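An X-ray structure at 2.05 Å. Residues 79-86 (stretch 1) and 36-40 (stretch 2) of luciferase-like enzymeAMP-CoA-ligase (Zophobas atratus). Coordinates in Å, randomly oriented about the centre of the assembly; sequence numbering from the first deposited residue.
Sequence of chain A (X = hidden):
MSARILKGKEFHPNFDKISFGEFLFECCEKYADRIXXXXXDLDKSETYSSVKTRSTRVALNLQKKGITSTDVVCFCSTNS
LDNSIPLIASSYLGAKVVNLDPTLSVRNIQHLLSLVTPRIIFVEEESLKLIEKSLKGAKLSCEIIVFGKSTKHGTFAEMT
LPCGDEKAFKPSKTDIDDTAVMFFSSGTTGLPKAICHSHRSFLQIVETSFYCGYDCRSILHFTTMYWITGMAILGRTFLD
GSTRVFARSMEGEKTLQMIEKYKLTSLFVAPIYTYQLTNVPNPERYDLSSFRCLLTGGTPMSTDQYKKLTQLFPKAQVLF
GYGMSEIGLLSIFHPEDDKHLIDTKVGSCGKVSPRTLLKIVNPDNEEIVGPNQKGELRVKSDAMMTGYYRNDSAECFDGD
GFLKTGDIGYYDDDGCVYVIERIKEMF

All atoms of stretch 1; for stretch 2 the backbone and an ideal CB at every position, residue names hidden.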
# COMPACT_ATOMS: atom_id res chain seq x y z
N ASN A 79 -7.96 5.66 8.84
CA ASN A 79 -8.89 4.86 8.05
C ASN A 79 -10.32 4.98 8.58
O ASN A 79 -10.57 4.97 9.79
CB ASN A 79 -8.45 3.39 8.03
CG ASN A 79 -7.18 3.17 7.22
OD1 ASN A 79 -7.02 3.72 6.13
ND2 ASN A 79 -6.29 2.35 7.73
N SER A 80 -11.26 5.13 7.65
CA SER A 80 -12.69 5.22 7.96
C SER A 80 -13.45 4.73 6.74
O SER A 80 -12.84 4.40 5.73
CB SER A 80 -13.09 6.66 8.27
OG SER A 80 -13.09 7.45 7.09
N LEU A 81 -14.77 4.67 6.82
CA LEU A 81 -15.56 4.33 5.63
C LEU A 81 -15.58 5.45 4.58
O LEU A 81 -16.05 5.23 3.47
CB LEU A 81 -16.99 3.96 6.02
CG LEU A 81 -17.18 2.65 6.80
CD1 LEU A 81 -18.65 2.49 7.11
CD2 LEU A 81 -16.67 1.44 6.03
N ASP A 82 -15.06 6.63 4.92
CA ASP A 82 -15.06 7.75 3.98
C ASP A 82 -13.69 8.13 3.40
O ASP A 82 -13.64 8.75 2.33
CB ASP A 82 -15.67 8.99 4.64
CG ASP A 82 -17.12 8.80 5.03
OD1 ASP A 82 -17.80 7.90 4.49
OD2 ASP A 82 -17.60 9.54 5.90
N ASN A 83 -12.60 7.77 4.07
CA ASN A 83 -11.30 8.34 3.71
C ASN A 83 -10.82 7.98 2.30
O ASN A 83 -10.14 8.79 1.66
CB ASN A 83 -10.22 8.04 4.75
CG ASN A 83 -9.68 6.64 4.65
OD1 ASN A 83 -10.42 5.67 4.82
ND2 ASN A 83 -8.38 6.51 4.40
N SER A 84 -11.18 6.80 1.81
CA SER A 84 -10.79 6.39 0.46
C SER A 84 -11.76 6.87 -0.64
O SER A 84 -11.42 6.84 -1.83
CB SER A 84 -10.59 4.87 0.38
OG SER A 84 -11.82 4.18 0.49
N ILE A 85 -12.96 7.33 -0.28
CA ILE A 85 -13.97 7.70 -1.29
C ILE A 85 -13.51 8.82 -2.22
O ILE A 85 -13.61 8.68 -3.44
CB ILE A 85 -15.34 8.07 -0.64
CG1 ILE A 85 -15.89 6.91 0.19
CG2 ILE A 85 -16.35 8.48 -1.71
CD1 ILE A 85 -16.00 5.59 -0.54
N PRO A 86 -12.99 9.94 -1.66
CA PRO A 86 -12.51 11.02 -2.52
C PRO A 86 -11.18 10.71 -3.24
O PRO A 86 -10.87 11.35 -4.24
CB PRO A 86 -12.38 12.21 -1.56
CG PRO A 86 -12.29 11.63 -0.20
CD PRO A 86 -12.89 10.26 -0.22
N UNK A 36 -17.23 -4.20 0.09
CA UNK A 36 -15.95 -3.56 -0.24
C UNK A 36 -15.08 -3.37 1.01
O UNK A 36 -13.92 -3.78 1.04
CB UNK A 36 -16.19 -2.21 -0.92
N UNK A 37 -15.66 -2.73 2.03
CA UNK A 37 -14.93 -2.30 3.21
C UNK A 37 -15.77 -2.45 4.48
O UNK A 37 -17.01 -2.27 4.47
CB UNK A 37 -14.48 -0.85 3.05
N UNK A 38 -15.08 -2.78 5.57
CA UNK A 38 -15.67 -2.92 6.90
C UNK A 38 -14.81 -2.15 7.89
O UNK A 38 -13.61 -2.41 8.00
CB UNK A 38 -15.79 -4.39 7.31
N UNK A 39 -15.43 -1.21 8.61
CA UNK A 39 -14.84 -0.60 9.79
C UNK A 39 -14.97 -1.55 10.99
O UNK A 39 -16.03 -1.66 11.61
CB UNK A 39 -15.51 0.74 10.09
N UNK A 40 -13.87 -2.21 11.33
CA UNK A 40 -13.85 -3.14 12.46
C UNK A 40 -14.17 -2.53 13.82
O UNK A 40 -14.64 -3.23 14.71
CB UNK A 40 -12.47 -3.80 12.54

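Stretch 2 runs as a strand through position 39, and its odd-numbered positions 37 and 39 turn CA-to-CB toward stretch 1, while position 38 turns away.

At position 36 the ideal CB has nothing of stretch 1 within 5.5 Å, so the visible atoms hardly constrain the choice, and most side chains would be compatible. The deposited residue is Cys36, with chi1 in the t well; Cys36 SG stays 6.4 Å from Ser84 OG, its nearest atom in stretch 1, and makes no contact with it.

Position 37 is far more informative. Its phi/psi of -143/146 is that of an extended strand, its CA-to-CB bond points toward stretch 1, and the ideal CB lies 4.4 Å from Leu81 CD2. Beyond that methyl group, stretch 1 presents polar atoms: the carbonyl oxygens of Ser80 and Leu81 and the hydroxyl of Ser84. They lie well beyond the reach of a short side chain, so a long one is favoured, with an aliphatic stem to pass Leu81 and a polar end. A donor would suit the carbonyl of Leu81; lysine, arginine or glutamine could all be considered, and the backbone does not decide among them. The residue is Gln37. With chi1 at p and chi2 at t, it extends its amide into this polar region, where NE2 donates a hydrogen bond to Leu81 O (2.8 Å, 144°). The stem packs as anticipated, Gln37 CG lying 3.7 Å from Leu81 CD2; the carboxamide carbon, Gln37 CD, is equally close to that methyl. At the other corner of the amide, Gln37 OE1 is 3.9 Å from Ser84 OG, too far for a direct bond, and two waters fill the gap. Water 1 lies within hydrogen-bonding distance of Gln37 OE1 (2.7 Å), Ser84 OG (2.7 Å) and Ser80 O (2.8 Å). Water 2 likewise links the pair, 2.9 Å from Gln37 OE1 and 2.7 Å from Ser84 OG. The carboxamide thus serves as donor and acceptor at once.

At position 38 CA-to-CB points away and the ideal CB meets nothing of stretch 1. The phi/psi of -132/123 is comfortable for beta-branched residues such as valine, isoleucine or threonine, though others would fit. It is Ile38, whose backbone C lies 4.5 Å from Leu81 CD2.

Position 39 faces stretch 1 again, its ideal CB 4.2 Å from Leu81 CG. A small or medium aliphatic residue could extend the packing on Leu81, whereas a polar one could turn toward the backbone N of Leu81, directly or through water. The residue is Asp39, with chi1 at t. Its CB lies 4.2 Å from Leu81 CG, and its carboxylate reaches stretch 1 through water 3, which donates to Asp39 OD2 (2.8 Å) and accepts from Leu81 N (2.9 Å).

Position 40 leaves the strand, out of reach of stretch 1. Its phi/psi of -60/-27 is open to nearly any residue, so the backbone does not call for the deposited Gly40.

Stretch 2, residues 36-40: CQIDG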
# COMPACT_ATOMS: atom_id res chain seq x y z
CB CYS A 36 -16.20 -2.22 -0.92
SG CYS A 36 -14.72 -1.24 -1.27
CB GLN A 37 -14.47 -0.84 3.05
CG GLN A 37 -15.58 0.15 2.73
CD GLN A 37 -15.10 1.61 2.72
OE1 GLN A 37 -13.92 1.89 2.84
NE2 GLN A 37 -16.04 2.53 2.58
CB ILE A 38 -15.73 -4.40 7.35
CG1 ILE A 38 -16.57 -5.24 6.39
CG2 ILE A 38 -16.29 -4.49 8.77
CD1 ILE A 38 -16.70 -6.70 6.81
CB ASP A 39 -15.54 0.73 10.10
CG ASP A 39 -14.84 1.53 11.17
OD1 ASP A 39 -14.29 0.94 12.13
OD2 ASP A 39 -14.84 2.77 11.07
O HOH W 1 -12.79 4.34 2.98
O HOH W 2 -12.34 1.48 0.50
O HOH W 3 -15.89 4.80 9.53
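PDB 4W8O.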